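Local coordinates for protein BA42 (PDB 4OA3) that is of unknown function but binds calcium ions and consists of a stand-alone TPM domain from an Antarctic bacterium, at residues K56-I68 with T76-V88. Residues are numbered along the deposited sequence; the frame is centred on the assembly and turned at random.
Sequences KMDNTKLQNGVLI and TFVIYGDKGINDV
With CG trans to the backbone N (chi1 -156°), Asp82 carries its carboxylate from the end of strand 76-81 over to the 58-63 loop, where OD2 comes alongside Gln63 CB. Two waters fix this oxygen: one donates to Asp82 OD2 at 2.7 Å and to Met57 O while accepting from Thr60 OG1 and Gly65 N; the other donates to OD2 and Asp58 O and accepts from Gln63 NE2. Asp82 OD1 accepts at 2.8 Å from Lys83 N, which comes in from above the carboxylate plane at the start of helix 83-86. Replacing Asp82 by an alanine is likely to leave both waters without their carboxylate acceptor and Lys83 N without OD1, the 58-63 loop less firmly tied to that helix. On the backbone side, Asp82 N donates to Gly65 O at 3.0 Å, nearly in line with the carbonyl bond, and Gly84 N makes a weak bond to Gln63 O. Gly84 CA also lies 3.6 Å from Leu62 O, so close that a CB would clash with the carbonyls of Leu62 and Gln63. Leu67 and Tyr80 form a hydrogen-bonded pair of the antiparallel hairpin, Leu67 N to Tyr80 O (2.8 Å) and Tyr80 N to Leu67 O (2.9 Å). Val66 CG2 and Ile79 CG2 lie side by side 3.6 Å apart, and Ile85 CD1 reaches Gly65 O. On the Val66-Ile79 face, Val66 rests on Leu125 of helix 110-128, which Ile85 also touches, and Ile79 touches helix 95-105; on the other, Leu67 and Tyr80 pack against helix 44-54, while strand 65-71 pairs with strand 31-37.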
# COMPACT_ATOMS: atom_id res chain seq x y z
N LYS A 56 -0.71 10.35 -8.75
CA LYS A 56 -1.02 9.85 -10.09
C LYS A 56 -0.98 8.31 -10.07
O LYS A 56 -0.54 7.66 -11.04
CB LYS A 56 -0.07 10.46 -11.14
CG LYS A 56 -0.29 11.95 -11.32
CD LYS A 56 0.34 12.47 -12.59
CE LYS A 56 0.28 13.97 -12.62
NZ LYS A 56 1.08 14.53 -13.75
N MET A 57 -1.53 7.71 -9.01
CA MET A 57 -1.57 6.26 -8.87
C MET A 57 -2.65 5.62 -9.72
O MET A 57 -2.71 4.41 -9.82
CB MET A 57 -1.68 5.88 -7.41
CG MET A 57 -0.43 6.20 -6.67
SD MET A 57 -0.48 5.77 -4.91
CE MET A 57 -0.63 3.95 -5.06
N ASP A 58 -3.46 6.45 -10.37
CA ASP A 58 -4.45 5.99 -11.33
C ASP A 58 -3.81 5.60 -12.67
O ASP A 58 -4.52 5.07 -13.54
CB ASP A 58 -5.55 7.04 -11.53
CG ASP A 58 -5.13 8.46 -11.85
OD1 ASP A 58 -4.00 8.86 -11.45
OD2 ASP A 58 -5.98 9.23 -12.35
N ASN A 59 -2.50 5.85 -12.86
CA ASN A 59 -1.77 5.56 -14.09
C ASN A 59 -1.32 4.09 -14.18
O ASN A 59 -0.12 3.80 -14.25
CB ASN A 59 -0.58 6.52 -14.23
CG ASN A 59 0.17 6.53 -15.55
OD1 ASN A 59 1.40 6.73 -15.57
ND2 ASN A 59 -0.54 6.46 -16.68
N THR A 60 -2.30 3.15 -14.11
CA THR A 60 -2.05 1.73 -14.29
C THR A 60 -3.04 1.27 -15.37
O THR A 60 -4.17 1.76 -15.40
CB THR A 60 -2.18 0.93 -12.99
OG1 THR A 60 -3.55 0.89 -12.56
CG2 THR A 60 -1.25 1.42 -11.90
N LYS A 61 -2.64 0.32 -16.22
CA LYS A 61 -3.50 -0.19 -17.28
C LYS A 61 -4.81 -0.74 -16.71
O LYS A 61 -5.88 -0.47 -17.28
CB LYS A 61 -2.79 -1.30 -18.04
CG LYS A 61 -3.56 -1.77 -19.27
CD LYS A 61 -2.79 -2.80 -20.08
CE LYS A 61 -2.59 -4.10 -19.34
NZ LYS A 61 -2.12 -5.19 -20.23
N LEU A 62 -4.73 -1.56 -15.64
CA LEU A 62 -5.91 -2.23 -15.06
C LEU A 62 -6.53 -1.52 -13.87
O LEU A 62 -7.41 -2.08 -13.22
CB LEU A 62 -5.56 -3.67 -14.67
CG LEU A 62 -5.05 -4.54 -15.80
CD1 LEU A 62 -4.71 -5.94 -15.29
CD2 LEU A 62 -6.08 -4.63 -16.94
N GLN A 63 -6.13 -0.25 -13.59
CA GLN A 63 -6.70 0.52 -12.49
C GLN A 63 -6.60 -0.28 -11.20
O GLN A 63 -7.54 -0.38 -10.42
CB GLN A 63 -8.15 0.94 -12.80
CG GLN A 63 -8.26 1.63 -14.16
CD GLN A 63 -9.62 2.24 -14.35
OE1 GLN A 63 -10.52 1.61 -14.91
NE2 GLN A 63 -9.83 3.44 -13.84
N ASN A 64 -5.39 -0.84 -10.99
CA ASN A 64 -5.12 -1.70 -9.87
C ASN A 64 -3.97 -1.27 -8.97
O ASN A 64 -3.27 -2.09 -8.40
CB ASN A 64 -4.99 -3.16 -10.32
CG ASN A 64 -3.85 -3.38 -11.28
OD1 ASN A 64 -3.21 -2.46 -11.74
ND2 ASN A 64 -3.54 -4.64 -11.53
N GLY A 65 -3.78 0.03 -8.87
CA GLY A 65 -2.86 0.59 -7.89
C GLY A 65 -3.53 0.61 -6.54
O GLY A 65 -4.76 0.74 -6.44
N VAL A 66 -2.75 0.46 -5.48
CA VAL A 66 -3.26 0.54 -4.12
C VAL A 66 -2.26 1.35 -3.31
O VAL A 66 -1.06 1.17 -3.46
CB VAL A 66 -3.56 -0.84 -3.46
CG1 VAL A 66 -2.34 -1.74 -3.44
CG2 VAL A 66 -4.12 -0.67 -2.04
N LEU A 67 -2.79 2.29 -2.50
CA LEU A 67 -2.03 3.12 -1.60
C LEU A 67 -2.27 2.64 -0.18
O LEU A 67 -3.42 2.50 0.25
CB LEU A 67 -2.50 4.59 -1.69
CG LEU A 67 -1.81 5.56 -0.73
CD1 LEU A 67 -0.32 5.66 -1.00
CD2 LEU A 67 -2.45 6.94 -0.84
N ILE A 68 -1.18 2.40 0.55
CA ILE A 68 -1.18 2.21 1.99
C ILE A 68 -0.80 3.56 2.58
O ILE A 68 0.35 3.99 2.53
CB ILE A 68 -0.22 1.11 2.44
CG1 ILE A 68 -0.62 -0.21 1.80
CG2 ILE A 68 -0.21 1.01 3.99
CD1 ILE A 68 0.43 -1.36 2.06
N THR A 76 -2.66 5.26 12.58
CA THR A 76 -3.86 4.91 11.85
C THR A 76 -3.45 4.85 10.40
O THR A 76 -2.46 5.49 10.01
CB THR A 76 -5.00 5.91 12.08
OG1 THR A 76 -4.62 7.22 11.67
CG2 THR A 76 -5.47 5.93 13.53
N PHE A 77 -4.24 4.11 9.61
CA PHE A 77 -3.94 3.92 8.20
C PHE A 77 -5.15 3.58 7.43
O PHE A 77 -6.19 3.18 7.98
CB PHE A 77 -2.85 2.83 8.04
CG PHE A 77 -3.25 1.47 8.53
CD1 PHE A 77 -3.00 1.09 9.84
CD2 PHE A 77 -3.82 0.55 7.67
CE1 PHE A 77 -3.36 -0.18 10.29
CE2 PHE A 77 -4.19 -0.71 8.12
CZ PHE A 77 -3.93 -1.07 9.42
N VAL A 78 -5.04 3.71 6.12
CA VAL A 78 -6.06 3.40 5.16
C VAL A 78 -5.43 2.64 4.02
O VAL A 78 -4.35 3.02 3.59
CB VAL A 78 -6.71 4.72 4.60
CG1 VAL A 78 -7.61 4.47 3.37
CG2 VAL A 78 -7.49 5.41 5.68
N ILE A 79 -6.11 1.63 3.53
CA ILE A 79 -5.73 0.92 2.33
C ILE A 79 -6.74 1.39 1.31
O ILE A 79 -7.96 1.21 1.50
CB ILE A 79 -5.77 -0.59 2.52
CG1 ILE A 79 -4.76 -1.03 3.60
CG2 ILE A 79 -5.48 -1.28 1.20
CD1 ILE A 79 -5.16 -2.38 4.26
N TYR A 80 -6.25 2.09 0.29
CA TYR A 80 -7.09 2.65 -0.76
C TYR A 80 -6.70 2.05 -2.08
O TYR A 80 -5.60 2.30 -2.58
CB TYR A 80 -6.93 4.18 -0.77
CG TYR A 80 -7.80 4.88 -1.79
CD1 TYR A 80 -7.42 4.98 -3.12
CD2 TYR A 80 -9.04 5.39 -1.42
CE1 TYR A 80 -8.29 5.45 -4.08
CE2 TYR A 80 -9.89 5.95 -2.37
CZ TYR A 80 -9.51 5.98 -3.70
OH TYR A 80 -10.35 6.50 -4.67
N GLY A 81 -7.58 1.26 -2.66
CA GLY A 81 -7.39 0.65 -3.95
C GLY A 81 -8.17 1.40 -5.02
O GLY A 81 -9.21 2.01 -4.74
N ASP A 82 -7.67 1.34 -6.26
CA ASP A 82 -8.30 2.00 -7.41
C ASP A 82 -9.53 1.21 -7.87
O ASP A 82 -9.79 0.10 -7.39
CB ASP A 82 -7.29 2.19 -8.54
CG ASP A 82 -7.60 3.31 -9.52
OD1 ASP A 82 -8.66 3.99 -9.34
OD2 ASP A 82 -6.84 3.46 -10.49
N LYS A 83 -10.28 1.80 -8.81
CA LYS A 83 -11.54 1.26 -9.29
C LYS A 83 -11.48 -0.16 -9.83
O LYS A 83 -12.43 -0.90 -9.65
CB LYS A 83 -12.15 2.18 -10.35
CG LYS A 83 -13.60 1.82 -10.69
CD LYS A 83 -14.24 2.84 -11.60
CE LYS A 83 -15.62 2.42 -12.06
NZ LYS A 83 -15.67 2.22 -13.54
N GLY A 84 -10.38 -0.53 -10.48
CA GLY A 84 -10.23 -1.87 -11.03
C GLY A 84 -10.32 -2.92 -9.95
O GLY A 84 -10.92 -3.99 -10.14
N ILE A 85 -9.77 -2.62 -8.77
CA ILE A 85 -9.86 -3.50 -7.64
C ILE A 85 -11.27 -3.51 -7.09
O ILE A 85 -11.87 -4.57 -6.89
CB ILE A 85 -8.83 -3.07 -6.55
CG1 ILE A 85 -7.39 -3.30 -7.09
CG2 ILE A 85 -9.04 -3.87 -5.24
CD1 ILE A 85 -6.31 -2.51 -6.40
N ASN A 86 -11.82 -2.34 -6.80
CA ASN A 86 -13.13 -2.27 -6.17
C ASN A 86 -14.25 -2.90 -7.03
O ASN A 86 -15.22 -3.41 -6.46
CB ASN A 86 -13.45 -0.83 -5.83
CG ASN A 86 -12.49 -0.22 -4.83
OD1 ASN A 86 -11.92 -0.90 -3.98
ND2 ASN A 86 -12.27 1.08 -4.92
N ASP A 87 -14.11 -2.88 -8.36
CA ASP A 87 -15.13 -3.46 -9.26
C ASP A 87 -15.21 -4.98 -9.16
O ASP A 87 -16.22 -5.55 -9.58
CB ASP A 87 -14.81 -3.15 -10.74
CG ASP A 87 -15.06 -1.74 -11.24
OD1 ASP A 87 -15.78 -0.97 -10.54
OD2 ASP A 87 -14.62 -1.42 -12.37
N VAL A 88 -14.14 -5.65 -8.71
CA VAL A 88 -14.11 -7.13 -8.69
C VAL A 88 -13.99 -7.83 -7.34
O VAL A 88 -14.37 -8.99 -7.25
CB VAL A 88 -13.05 -7.67 -9.68
CG1 VAL A 88 -13.33 -7.18 -11.08
CG2 VAL A 88 -11.61 -7.35 -9.23
O HOH W 1 -4.37 2.40 -10.51
O HOH W 2 -7.32 4.43 -12.90